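PDB 4MLG: beta-xylosidase from Uncultured organism, which probably removes xylose units from the non-reducing ends of xylo-oligosaccharides, as a calcium-binding glycoside hydrolase of family 43 with a five-bladed beta-propeller fold. Local coordinates for residues A[74-78]-A[124-128]; A[174-180]-A[211-215]; A[243-249]-A[261-267]. All coordinates share one frame; numbering follows the deposited sequence.

How the interactions relate
The three contacts follow one another along the chain, with no nesting or crossing. Interaction 1 comes first: it links the loop leading into strand 81-91 to the loop leaving strand 123-124, so the contact joins the entrance and the exit of the four-stranded blade between them. Interaction 2 ties the loop before strand 184-188 to the one after strand 200-205, at the surface. These strands belong to the same mixed sheet as the hairpin 246-251/258-265, which interaction 3 pairs. Interactions 2 and 3 are neighbours, with nearest atoms about 7 Å apart. Interaction 1 lies across the chain's centre from interaction 3, about 35 Å away between centres.

Interaction 1. Residues A[74-78]-A[124-128]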
ATOM      1  N   GLU A  74     -12.806   2.186  14.095  1.00 67.41           N
ATOM      2  CA  GLU A  74     -12.131   1.667  15.283  1.00 72.03           C
ATOM      3  C   GLU A  74     -12.056   0.143  15.267  1.00 71.30           C
ATOM      4  O   GLU A  74     -11.082  -0.444  15.740  1.00 73.16           O
ATOM      5  CB  GLU A  74     -12.832   2.128  16.563  1.00 78.33           C
ATOM      6  CG  GLU A  74     -12.776   3.623  16.823  1.00 82.95           C
ATOM      7  CD  GLU A  74     -13.984   4.356  16.279  1.00 85.79           C
ATOM      8  OE1 GLU A  74     -14.518   5.230  16.994  1.00 88.42           O
ATOM      9  OE2 GLU A  74     -14.400   4.063  15.138  1.00 84.79           O
ATOM     10  N   ASP A  75     -13.089  -0.492  14.722  1.00 68.94           N
ATOM     11  CA  ASP A  75     -13.172  -1.949  14.703  1.00 68.57           C
ATOM     12  C   ASP A  75     -12.268  -2.572  13.640  1.00 63.19           C
ATOM     13  O   ASP A  75     -12.053  -3.784  13.631  1.00 62.83           O
ATOM     14  CB  ASP A  75     -14.620  -2.401  14.484  1.00 70.81           C
ATOM     15  CG  ASP A  75     -15.578  -1.806  15.498  1.00 73.48           C
ATOM     16  OD1 ASP A  75     -15.113  -1.355  16.565  1.00 75.61           O
ATOM     17  OD2 ASP A  75     -16.798  -1.792  15.228  1.00 73.27           O
ATOM     18  N   ILE A  76     -11.743  -1.741  12.746  1.00 59.44           N
ATOM     19  CA  ILE A  76     -10.871  -2.220  11.677  1.00 57.10           C
ATOM     20  C   ILE A  76      -9.404  -2.135  12.099  1.00 58.03           C
ATOM     21  O   ILE A  76      -8.918  -1.062  12.449  1.00 58.25           O
ATOM     22  CB  ILE A  76     -11.093  -1.423  10.376  1.00 52.78           C
ATOM     23  CG1 ILE A  76     -12.580  -1.387  10.023  1.00 49.63           C
ATOM     24  CG2 ILE A  76     -10.290  -2.025   9.234  1.00 53.57           C
ATOM     25  CD1 ILE A  76     -12.900  -0.533   8.815  1.00 47.43           C
ATOM     26  N   PRO A  77      -8.698  -3.276  12.079  1.00 59.40           N
ATOM     27  CA  PRO A  77      -7.312  -3.367  12.556  1.00 60.44           C
ATOM     28  C   PRO A  77      -6.313  -2.572  11.714  1.00 60.43           C
ATOM     29  O   PRO A  77      -5.395  -1.969  12.271  1.00 61.25           O
ATOM     30  CB  PRO A  77      -7.006  -4.866  12.455  1.00 61.09           C
ATOM     31  CG  PRO A  77      -8.345  -5.531  12.480  1.00 61.50           C
ATOM     32  CD  PRO A  77      -9.248  -4.598  11.738  1.00 59.35           C
ATOM     33  N   TRP A  78      -6.486  -2.578  10.396  1.00 58.70           N
ATOM     34  CA  TRP A  78      -5.556  -1.892   9.504  1.00 58.34           C
ATOM     35  C   TRP A  78      -6.004  -0.465   9.216  1.00 56.55           C
ATOM     36  O   TRP A  78      -5.474   0.193   8.322  1.00 54.82           O
ATOM     37  CB  TRP A  78      -5.401  -2.664   8.191  1.00 59.15           C
ATOM     38  CG  TRP A  78      -6.668  -2.764   7.384  1.00 58.55           C
ATOM     39  CD1 TRP A  78      -7.677  -3.668   7.552  1.00 59.21           C
ATOM     40  CD2 TRP A  78      -7.050  -1.939   6.274  1.00 57.18           C
ATOM     41  NE1 TRP A  78      -8.665  -3.454   6.622  1.00 58.54           N
ATOM     42  CE2 TRP A  78      -8.305  -2.399   5.825  1.00 57.65           C
ATOM     43  CE3 TRP A  78      -6.455  -0.857   5.619  1.00 56.44           C
ATOM     44  CZ2 TRP A  78      -8.976  -1.811   4.752  1.00 56.81           C
ATOM     45  CZ3 TRP A  78      -7.122  -0.275   4.555  1.00 56.27           C
ATOM     46  CH2 TRP A  78      -8.368  -0.754   4.131  1.00 55.97           C
ATOM     47  N   PRO A 124     -14.767  -7.343  10.253  1.00 59.11           N
ATOM     48  CA  PRO A 124     -13.758  -7.049   9.229  1.00 57.41           C
ATOM     49  C   PRO A 124     -12.553  -7.976   9.310  1.00 58.90           C
ATOM     50  O   PRO A 124     -12.221  -8.473  10.386  1.00 60.96           O
ATOM     51  CB  PRO A 124     -13.332  -5.622   9.575  1.00 55.03           C
ATOM     52  CG  PRO A 124     -13.508  -5.539  11.048  1.00 55.23           C
ATOM     53  CD  PRO A 124     -14.713  -6.385  11.370  1.00 57.47           C
ATOM     54  N   GLN A 125     -11.910  -8.207   8.170  1.00 57.90           N
ATOM     55  CA  GLN A 125     -10.652  -8.937   8.142  1.00 58.45           C
ATOM     56  C   GLN A 125      -9.566  -8.024   8.690  1.00 58.40           C
ATOM     57  O   GLN A 125      -9.734  -6.807   8.723  1.00 59.27           O
ATOM     58  CB  GLN A 125     -10.312  -9.374   6.717  1.00 57.47           C
ATOM     59  CG  GLN A 125     -11.327 -10.323   6.097  1.00 57.83           C
ATOM     60  CD  GLN A 125     -11.372 -11.670   6.792  1.00 59.07           C
ATOM     61  OE1 GLN A 125     -12.059 -11.841   7.798  1.00 59.96           O
ATOM     62  NE2 GLN A 125     -10.638 -12.636   6.251  1.00 59.78           N
ATOM     63  N   GLU A 126      -8.452  -8.603   9.119  1.00 58.71           N
ATOM     64  CA  GLU A 126      -7.408  -7.817   9.768  1.00 58.93           C
ATOM     65  C   GLU A 126      -6.552  -7.036   8.777  1.00 54.56           C
ATOM     66  O   GLU A 126      -5.853  -6.098   9.155  1.00 52.35           O
ATOM     67  CB  GLU A 126      -6.533  -8.711  10.647  1.00 62.96           C
ATOM     68  CG  GLU A 126      -7.303  -9.408  11.753  1.00 67.47           C
ATOM     69  CD  GLU A 126      -6.415 -10.263  12.628  1.00 73.52           C
ATOM     70  OE1 GLU A 126      -5.177 -10.167  12.491  1.00 74.38           O
ATOM     71  OE2 GLU A 126      -6.955 -11.031  13.449  1.00 77.40           O
ATOM     72  N   ASN A 127      -6.614  -7.423   7.506  1.00 53.44           N
ATOM     73  CA  ASN A 127      -5.826  -6.765   6.471  1.00 52.35           C
ATOM     74  C   ASN A 127      -6.638  -6.517   5.204  1.00 54.63           C
ATOM     75  O   ASN A 127      -7.580  -7.255   4.913  1.00 57.20           O
ATOM     76  CB  ASN A 127      -4.573  -7.583   6.147  1.00 50.58           C
ATOM     77  CG  ASN A 127      -3.606  -7.656   7.313  1.00 49.50           C
ATOM     78  OD1 ASN A 127      -3.630  -8.606   8.094  1.00 49.76           O
ATOM     79  ND2 ASN A 127      -2.748  -6.649   7.435  1.00 48.01           N
ATOM     80  N   PRO A 128      -6.282  -5.468   4.448  1.00 53.87           N
ATOM     81  CA  PRO A 128      -6.995  -5.183   3.202  1.00 52.75           C
ATOM     82  C   PRO A 128      -6.704  -6.237   2.141  1.00 52.75           C
ATOM     83  O   PRO A 128      -5.742  -6.992   2.275  1.00 53.90           O
ATOM     84  CB  PRO A 128      -6.415  -3.833   2.773  1.00 52.35           C
ATOM     85  CG  PRO A 128      -5.062  -3.794   3.393  1.00 52.48           C
ATOM     86  CD  PRO A 128      -5.224  -4.477   4.716  1.00 53.78           C
TER
HETATM   87  O   HOH W   1     -11.009  -5.729   6.729  1.00 62.40           O
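The indole of W78 and the pyrrolidine ring of P128 meet obliquely, with the proline laid over one face of the tryptophan. P128 CD sits 3.6 Å from the centroid of the W78 five-membered ring and only 17° off its normal, a CH-pi contact. P128 CB reaches on over the six-membered ring, 3.8 Å from W78 CZ2, and so the proline spans both halves of the indole. The W78 side chain starts with CG between its backbone N and carbonyl carbon (chi1 63°), which turns the ring toward the 124-128 loop. At the indole edge, in plane, lie Q125 O and a water. This water accepts from W78 NE1 at 3.3 Å and donates to Q125 O at 2.6 Å, bridging the two segments where no direct hydrogen bond joins them.

In the beta-propeller, residues 74-78 lead into strand 81-91, the first strand of a four-stranded blade, and residues 124-128 leave its last strand, 123-124; the contact therefore brings the blade's entrance and exit together. F99 and L101 of strand 94-102 back both I76 and W78.

Beside the indole, P77 runs across the E126 side chain at about a right angle: P77 CG lies 3.7 Å from E126 CA and 4.1 Å from E126 CG. Further along, the P124 ring turns toward the other segment and rests its CG 3.4 Å from D75 O, while P124 CB packs 4.3 Å from I76 CG1. K130 of the second subunit packs on P77 and W78, and the two copies of N127 meet across the subunit interface.

Interaction 2. Residues A[174-180]-A[211-215]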
ATOM      1  N   PRO A 174      -4.400  12.183 -17.294  1.00 55.01           N
ATOM      2  CA  PRO A 174      -4.433  12.384 -18.747  1.00 58.05           C
ATOM      3  C   PRO A 174      -5.158  13.679 -19.106  1.00 60.08           C
ATOM      4  O   PRO A 174      -6.053  14.094 -18.372  1.00 58.56           O
ATOM      5  CB  PRO A 174      -5.213  11.163 -19.254  1.00 57.60           C
ATOM      6  CG  PRO A 174      -5.966  10.657 -18.064  1.00 55.71           C
ATOM      7  CD  PRO A 174      -5.104  10.957 -16.883  1.00 53.70           C
ATOM      8  N   GLU A 175      -4.769  14.311 -20.211  1.00 63.97           N
ATOM      9  CA  GLU A 175      -5.353  15.592 -20.601  1.00 69.11           C
ATOM     10  C   GLU A 175      -5.847  15.610 -22.045  1.00 70.84           C
ATOM     11  O   GLU A 175      -5.230  15.022 -22.931  1.00 70.70           O
ATOM     12  CB  GLU A 175      -4.341  16.725 -20.406  1.00 73.98           C
ATOM     13  CG  GLU A 175      -3.964  17.012 -18.962  1.00 76.73           C
ATOM     14  CD  GLU A 175      -2.960  18.145 -18.844  1.00 80.38           C
ATOM     15  OE1 GLU A 175      -2.267  18.433 -19.842  1.00 82.37           O
ATOM     16  OE2 GLU A 175      -2.867  18.752 -17.756  1.00 81.17           O
ATOM     17  N   GLY A 176      -6.963  16.300 -22.270  1.00 72.16           N
ATOM     18  CA  GLY A 176      -7.467  16.548 -23.610  1.00 73.88           C
ATOM     19  C   GLY A 176      -7.785  15.316 -24.438  1.00 73.50           C
ATOM     20  O   GLY A 176      -8.616  14.494 -24.055  1.00 73.63           O
ATOM     21  N   ASP A 177      -7.112  15.195 -25.579  1.00 74.25           N
ATOM     22  CA  ASP A 177      -7.390  14.125 -26.533  1.00 75.68           C
ATOM     23  C   ASP A 177      -6.821  12.777 -26.087  1.00 73.39           C
ATOM     24  O   ASP A 177      -7.141  11.740 -26.668  1.00 74.12           O
ATOM     25  CB  ASP A 177      -6.857  14.496 -27.919  1.00 79.59           C
ATOM     26  CG  ASP A 177      -7.453  13.643 -29.023  1.00 83.27           C
ATOM     27  OD1 ASP A 177      -8.612  13.199 -28.873  1.00 83.59           O
ATOM     28  OD2 ASP A 177      -6.766  13.417 -30.043  1.00 85.73           O
ATOM     29  N   GLU A 178      -5.976  12.798 -25.060  1.00 70.44           N
ATOM     30  CA  GLU A 178      -5.444  11.568 -24.485  1.00 67.47           C
ATOM     31  C   GLU A 178      -6.590  10.729 -23.929  1.00 62.53           C
ATOM     32  O   GLU A 178      -7.551  11.272 -23.385  1.00 61.09           O
ATOM     33  CB  GLU A 178      -4.437  11.884 -23.374  1.00 68.68           C
ATOM     34  CG  GLU A 178      -3.225  12.687 -23.829  1.00 72.03           C
ATOM     35  CD  GLU A 178      -2.372  13.169 -22.668  1.00 72.81           C
ATOM     36  OE1 GLU A 178      -2.647  12.768 -21.517  1.00 72.37           O
ATOM     37  OE2 GLU A 178      -1.429  13.953 -22.905  1.00 73.85           O
ATOM     38  N   PRO A 179      -6.500   9.399 -24.075  1.00 60.28           N
ATOM     39  CA  PRO A 179      -7.548   8.509 -23.566  1.00 59.55           C
ATOM     40  C   PRO A 179      -7.696   8.619 -22.052  1.00 59.12           C
ATOM     41  O   PRO A 179      -6.707   8.517 -21.327  1.00 59.95           O
ATOM     42  CB  PRO A 179      -7.046   7.114 -23.954  1.00 59.03           C
ATOM     43  CG  PRO A 179      -5.580   7.277 -24.183  1.00 58.66           C
ATOM     44  CD  PRO A 179      -5.416   8.654 -24.735  1.00 59.56           C
ATOM     45  N   ALA A 180      -8.922   8.833 -21.587  1.00 57.78           N
ATOM     46  CA  ALA A 180      -9.183   8.973 -20.159  1.00 55.83           C
ATOM     47  C   ALA A 180      -8.945   7.660 -19.427  1.00 56.08           C
ATOM     48  O   ALA A 180      -8.991   6.588 -20.030  1.00 58.01           O
ATOM     49  CB  ALA A 180     -10.604   9.451 -19.928  1.00 55.64           C
ATOM     50  N   LEU A 211     -12.125   4.865 -27.308  1.00 55.58           N
ATOM     51  CA  LEU A 211     -11.983   5.167 -25.884  1.00 51.74           C
ATOM     52  C   LEU A 211     -12.273   6.631 -25.592  1.00 51.63           C
ATOM     53  O   LEU A 211     -11.768   7.519 -26.278  1.00 52.73           O
ATOM     54  CB  LEU A 211     -10.571   4.826 -25.401  1.00 48.81           C
ATOM     55  CG  LEU A 211     -10.270   3.373 -25.039  1.00 47.10           C
ATOM     56  CD1 LEU A 211      -8.775   3.171 -24.865  1.00 47.15           C
ATOM     57  CD2 LEU A 211     -11.008   2.989 -23.769  1.00 44.98           C
ATOM     58  N   LEU A 212     -13.090   6.876 -24.571  1.00 50.89           N
ATOM     59  CA  LEU A 212     -13.427   8.238 -24.174  1.00 53.45           C
ATOM     60  C   LEU A 212     -12.177   9.018 -23.780  1.00 57.46           C
ATOM     61  O   LEU A 212     -11.331   8.521 -23.034  1.00 58.31           O
ATOM     62  CB  LEU A 212     -14.433   8.236 -23.022  1.00 51.71           C
ATOM     63  CG  LEU A 212     -15.855   7.786 -23.354  1.00 51.88           C
ATOM     64  CD1 LEU A 212     -16.708   7.756 -22.098  1.00 50.92           C
ATOM     65  CD2 LEU A 212     -16.471   8.705 -24.397  1.00 53.02           C
ATOM     66  N   SER A 213     -12.068  10.238 -24.296  1.00 59.22           N
ATOM     67  CA  SER A 213     -10.913  11.084 -24.026  1.00 60.55           C
ATOM     68  C   SER A 213     -10.986  11.705 -22.636  1.00 60.39           C
ATOM     69  O   SER A 213     -12.025  11.657 -21.976  1.00 60.11           O
ATOM     70  CB  SER A 213     -10.791  12.176 -25.090  1.00 61.86           C
ATOM     71  OG  SER A 213     -11.974  12.952 -25.158  1.00 62.99           O
ATOM     72  N   ALA A 214      -9.874  12.287 -22.201  1.00 60.22           N
ATOM     73  CA  ALA A 214      -9.780  12.894 -20.879  1.00 57.72           C
ATOM     74  C   ALA A 214     -10.511  14.229 -20.827  1.00 57.72           C
ATOM     75  O   ALA A 214     -10.994  14.644 -19.772  1.00 57.85           O
ATOM     76  CB  ALA A 214      -8.328  13.072 -20.487  1.00 58.01           C
ATOM     77  N   GLY A 215     -10.582  14.902 -21.971  1.00 57.86           N
ATOM     78  CA  GLY A 215     -11.265  16.178 -22.061  1.00 56.53           C
ATOM     79  C   GLY A 215     -12.773  16.020 -22.045  1.00 54.90           C
ATOM     80  O   GLY A 215     -13.495  16.935 -21.653  1.00 55.36           O
TER
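A180 N donates to L212 O at 2.8 Å, the first of three backbone hydrogen bonds that carry the contact between residues 174-180 and 211-215. A214 N donates to E178 O at 2.8 Å, and G215 N to G176 O at 2.9 Å. Their approaches differ. G215 N meets a lone pair of the G176 carbonyl in its plane, at a C=O...N angle of 126°, whereas A214 N arrives at E178 O almost head-on, at 175°. P179 and S213 face each other between the first two bonds in a single beta bridge, and S213 CA adds a CA-H...O contact to E178 O.

The second group of bonds lies within the 174-180 loop and shapes its partner surface. E175 to E178 form a type II' turn, in which E178 N donates to E175 O at 3.2 Å; G176 holds the turn's positive-phi position. The extended E178 side chain reaches across the open end of the turn, and its OE1 accepts from E175 N at 2.9 Å, the donor standing 66° out of the carboxylate plane. Side chain and main chain thus both brace the turn that presents G176 O and E178 O.

Apolar contacts are few and small. The methyl of A214 touches both P174 and A180, with A214 CB 3.9 Å from P174 CB and 4.3 Å from A180 CB. At the other end, P179 CB lies 4.4 Å from L211 CD1, and L211 rests in turn on M203 and L205 of strand 200-205.

Main-chain amides and carbonyls thus do most of the joining: these are two surface loops of the propeller joined largely by main-chain hydrogen bonds, with side chains adding modest packing.

Interaction 3. Residues A[243-249]-A[261-267]; sequences THLICYA and RGVILTP
I246 and L265 stand side by side, pointing the same way, with I246 CB 3.7 Å from L265 CB; with Y248 and I264 they form the buried, closely packed core of the contact. In the backbone, I246 O accepts two bonds, from I264 N nearly along the C=O axis and from L265 N at 3.2 Å on a lone pair, while I246 N returns a bond of 3.1 Å to L265 O. I264 also turns toward the opposite strand. Its CG1 lies 3.5 Å from Y248 CD2, the two side chains crossing at about a right angle. C247 and V263 occupy the other face of the sheet.

R261 is still held close at its root: its N donates to Y248 O at 3.0 Å, and its CB lies over one face of the Y248 ring, 3.8 Å from the centroid. The outer part of this exposed arginine bends at chi2 (-66°) and leads away, with NE bonded to T250 OG1; Y248 OH is held by I316 N. At the other end the strand pairing stops, and partly exposed H244, L245 and P267 meet through side chains, H244 CB lying 3.8 Å from P267 CB and L245 CD2 reaching P267 CD. A water links H244 O and T266 O, and the H244 ring packs edge-to-face with W271.

The side chain of I246 touches T273 and H275, which flank the calcium ligand H274. Two residues, I264 and L265, opposite one, I246, make a classic beta bulge in the antiparallel hairpin of a propeller blade.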
ATOM      1  N   THR A 243     -18.827  17.273 -13.757  1.00 53.93           N
ATOM      2  CA  THR A 243     -19.963  17.634 -14.598  1.00 53.67           C
ATOM      3  C   THR A 243     -21.264  17.175 -13.948  1.00 53.44           C
ATOM      4  O   THR A 243     -22.350  17.398 -14.483  1.00 52.80           O
ATOM      5  CB  THR A 243     -19.840  17.069 -16.025  1.00 53.42           C
ATOM      6  OG1 THR A 243     -19.503  15.679 -15.968  1.00 53.86           O
ATOM      7  CG2 THR A 243     -18.763  17.816 -16.799  1.00 51.67           C
ATOM      8  N   HIS A 244     -21.134  16.530 -12.790  1.00 54.35           N
ATOM      9  CA  HIS A 244     -22.269  16.193 -11.932  1.00 57.52           C
ATOM     10  C   HIS A 244     -23.326  15.321 -12.613  1.00 60.14           C
ATOM     11  O   HIS A 244     -24.522  15.496 -12.385  1.00 60.90           O
ATOM     12  CB  HIS A 244     -22.919  17.471 -11.384  1.00 59.01           C
ATOM     13  CG  HIS A 244     -21.935  18.486 -10.885  1.00 59.95           C
ATOM     14  ND1 HIS A 244     -21.215  19.302 -11.729  1.00 60.73           N
ATOM     15  CD2 HIS A 244     -21.558  18.819  -9.628  1.00 60.72           C
ATOM     16  CE1 HIS A 244     -20.433  20.092 -11.015  1.00 61.64           C
ATOM     17  NE2 HIS A 244     -20.622  19.819  -9.737  1.00 61.64           N
ATOM     18  N   LEU A 245     -22.884  14.378 -13.440  1.00 60.41           N
ATOM     19  CA  LEU A 245     -23.809  13.514 -14.167  1.00 59.33           C
ATOM     20  C   LEU A 245     -23.694  12.059 -13.733  1.00 59.96           C
ATOM     21  O   LEU A 245     -22.624  11.602 -13.331  1.00 61.13           O
ATOM     22  CB  LEU A 245     -23.551  13.594 -15.672  1.00 57.90           C
ATOM     23  CG  LEU A 245     -23.544  14.966 -16.336  1.00 56.89           C
ATOM     24  CD1 LEU A 245     -23.034  14.849 -17.761  1.00 55.63           C
ATOM     25  CD2 LEU A 245     -24.932  15.573 -16.314  1.00 58.67           C
ATOM     26  N   ILE A 246     -24.806  11.337 -13.818  1.00 59.73           N
ATOM     27  CA  ILE A 246     -24.783   9.886 -13.707  1.00 59.36           C
ATOM     28  C   ILE A 246     -25.088   9.301 -15.081  1.00 59.96           C
ATOM     29  O   ILE A 246     -26.245   9.245 -15.502  1.00 60.92           O
ATOM     30  CB  ILE A 246     -25.800   9.363 -12.673  1.00 59.49           C
ATOM     31  CG1 ILE A 246     -25.430   9.848 -11.271  1.00 58.53           C
ATOM     32  CG2 ILE A 246     -25.848   7.839 -12.688  1.00 58.85           C
ATOM     33  CD1 ILE A 246     -24.158   9.229 -10.726  1.00 57.78           C
ATOM     34  N   CYS A 247     -24.041   8.886 -15.788  1.00 58.82           N
ATOM     35  CA  CYS A 247     -24.193   8.343 -17.130  1.00 59.64           C
ATOM     36  C   CYS A 247     -24.276   6.823 -17.088  1.00 60.31           C
ATOM     37  O   CYS A 247     -24.201   6.222 -16.015  1.00 61.54           O
ATOM     38  CB  CYS A 247     -23.032   8.783 -18.021  1.00 59.52           C
ATOM     39  SG  CYS A 247     -22.923  10.572 -18.276  1.00 54.16           S
ATOM     40  N   TYR A 248     -24.440   6.203 -18.252  1.00 59.69           N
ATOM     41  CA  TYR A 248     -24.473   4.748 -18.328  1.00 59.26           C
ATOM     42  C   TYR A 248     -24.033   4.235 -19.694  1.00 59.06           C
ATOM     43  O   TYR A 248     -24.187   4.917 -20.708  1.00 58.89           O
ATOM     44  CB  TYR A 248     -25.864   4.212 -17.980  1.00 59.47           C
ATOM     45  CG  TYR A 248     -26.877   4.324 -19.096  1.00 60.05           C
ATOM     46  CD1 TYR A 248     -27.236   3.213 -19.850  1.00 61.01           C
ATOM     47  CD2 TYR A 248     -27.479   5.539 -19.394  1.00 60.27           C
ATOM     48  CE1 TYR A 248     -28.164   3.310 -20.869  1.00 62.63           C
ATOM     49  CE2 TYR A 248     -28.408   5.645 -20.412  1.00 62.05           C
ATOM     50  CZ  TYR A 248     -28.746   4.528 -21.146  1.00 63.17           C
ATOM     51  OH  TYR A 248     -29.670   4.629 -22.161  1.00 64.44           O
ATOM     52  N   ALA A 249     -23.482   3.025 -19.704  1.00 58.01           N
ATOM     53  CA  ALA A 249     -23.034   2.388 -20.933  1.00 57.07           C
ATOM     54  C   ALA A 249     -23.585   0.969 -21.015  1.00 57.01           C
ATOM     55  O   ALA A 249     -24.154   0.463 -20.046  1.00 57.25           O
ATOM     56  CB  ALA A 249     -21.517   2.378 -20.996  1.00 56.33           C
ATOM     57  N   ARG A 261     -24.051   5.467 -23.659  1.00 59.03           N
ATOM     58  CA  ARG A 261     -25.410   5.573 -24.175  1.00 61.14           C
ATOM     59  C   ARG A 261     -26.035   6.939 -23.915  1.00 60.44           C
ATOM     60  O   ARG A 261     -26.488   7.606 -24.846  1.00 60.98           O
ATOM     61  CB  ARG A 261     -26.290   4.464 -23.597  1.00 63.71           C
ATOM     62  CG  ARG A 261     -25.987   3.091 -24.168  1.00 67.65           C
ATOM     63  CD  ARG A 261     -26.336   3.043 -25.644  1.00 72.72           C
ATOM     64  NE  ARG A 261     -25.751   1.890 -26.319  1.00 76.37           N
ATOM     65  CZ  ARG A 261     -25.092   1.958 -27.471  1.00 78.25           C
ATOM     66  NH1 ARG A 261     -24.938   3.127 -28.080  1.00 78.09           N
ATOM     67  NH2 ARG A 261     -24.588   0.860 -28.016  1.00 78.92           N
ATOM     68  N   GLY A 262     -26.064   7.356 -22.653  1.00 58.85           N
ATOM     69  CA  GLY A 262     -26.667   8.629 -22.307  1.00 58.67           C
ATOM     70  C   GLY A 262     -26.531   9.026 -20.849  1.00 57.01           C
ATOM     71  O   GLY A 262     -25.583   8.636 -20.168  1.00 55.19           O
ATOM     72  N   VAL A 263     -27.492   9.813 -20.376  1.00 57.11           N
ATOM     73  CA  VAL A 263     -27.473  10.327 -19.013  1.00 54.25           C
ATOM     74  C   VAL A 263     -28.662   9.800 -18.219  1.00 54.27           C
ATOM     75  O   VAL A 263     -29.805   9.899 -18.663  1.00 55.71           O
ATOM     76  CB  VAL A 263     -27.505  11.871 -19.003  1.00 53.61           C
ATOM     77  CG1 VAL A 263     -27.572  12.404 -17.577  1.00 53.10           C
ATOM     78  CG2 VAL A 263     -26.296  12.434 -19.735  1.00 52.85           C
ATOM     79  N   ILE A 264     -28.392   9.235 -17.047  1.00 54.19           N
ATOM     80  CA  ILE A 264     -29.458   8.767 -16.170  1.00 55.45           C
ATOM     81  C   ILE A 264     -29.938   9.896 -15.266  1.00 58.20           C
ATOM     82  O   ILE A 264     -31.139  10.092 -15.084  1.00 58.97           O
ATOM     83  CB  ILE A 264     -29.002   7.585 -15.289  1.00 52.37           C
ATOM     84  CG1 ILE A 264     -28.502   6.428 -16.153  1.00 51.63           C
ATOM     85  CG2 ILE A 264     -30.133   7.113 -14.391  1.00 52.08           C
ATOM     86  CD1 ILE A 264     -28.138   5.192 -15.354  1.00 51.36           C
ATOM     87  N   LEU A 265     -28.989  10.642 -14.708  1.00 59.62           N
ATOM     88  CA  LEU A 265     -29.307  11.698 -13.753  1.00 61.30           C
ATOM     89  C   LEU A 265     -28.594  13.013 -14.064  1.00 61.92           C
ATOM     90  O   LEU A 265     -27.367  13.062 -14.154  1.00 62.14           O
ATOM     91  CB  LEU A 265     -28.964  11.244 -12.332  1.00 61.66           C
ATOM     92  CG  LEU A 265     -29.443  12.148 -11.196  1.00 62.81           C
ATOM     93  CD1 LEU A 265     -30.962  12.181 -11.156  1.00 64.94           C
ATOM     94  CD2 LEU A 265     -28.875  11.689  -9.861  1.00 61.39           C
ATOM     95  N   THR A 266     -29.379  14.075 -14.227  1.00 62.59           N
ATOM     96  CA  THR A 266     -28.853  15.426 -14.404  1.00 62.09           C
ATOM     97  C   THR A 266     -28.304  15.923 -13.062  1.00 59.41           C
ATOM     98  O   THR A 266     -28.605  15.326 -12.028  1.00 59.43           O
ATOM     99  CB  THR A 266     -29.959  16.371 -14.915  1.00 64.45           C
ATOM    100  OG1 THR A 266     -31.044  16.392 -13.981  1.00 66.89           O
ATOM    101  CG2 THR A 266     -30.470  15.908 -16.270  1.00 65.46           C
ATOM    102  N   PRO A 267     -27.487  16.998 -13.070  1.00 57.03           N
ATOM    103  CA  PRO A 267     -26.900  17.522 -11.829  1.00 55.05           C
ATOM    104  C   PRO A 267     -27.889  17.715 -10.683  1.00 55.07           C
ATOM    105  O   PRO A 267     -29.025  18.132 -10.904  1.00 56.46           O
ATOM    106  CB  PRO A 267     -26.335  18.872 -12.266  1.00 54.86           C
ATOM    107  CG  PRO A 267     -25.923  18.643 -13.669  1.00 55.14           C
ATOM    108  CD  PRO A 267     -26.947  17.698 -14.253  1.00 56.60           C
TER
HETATM  109  O   HOH W   2     -26.177  13.916 -11.193  1.00 61.73           O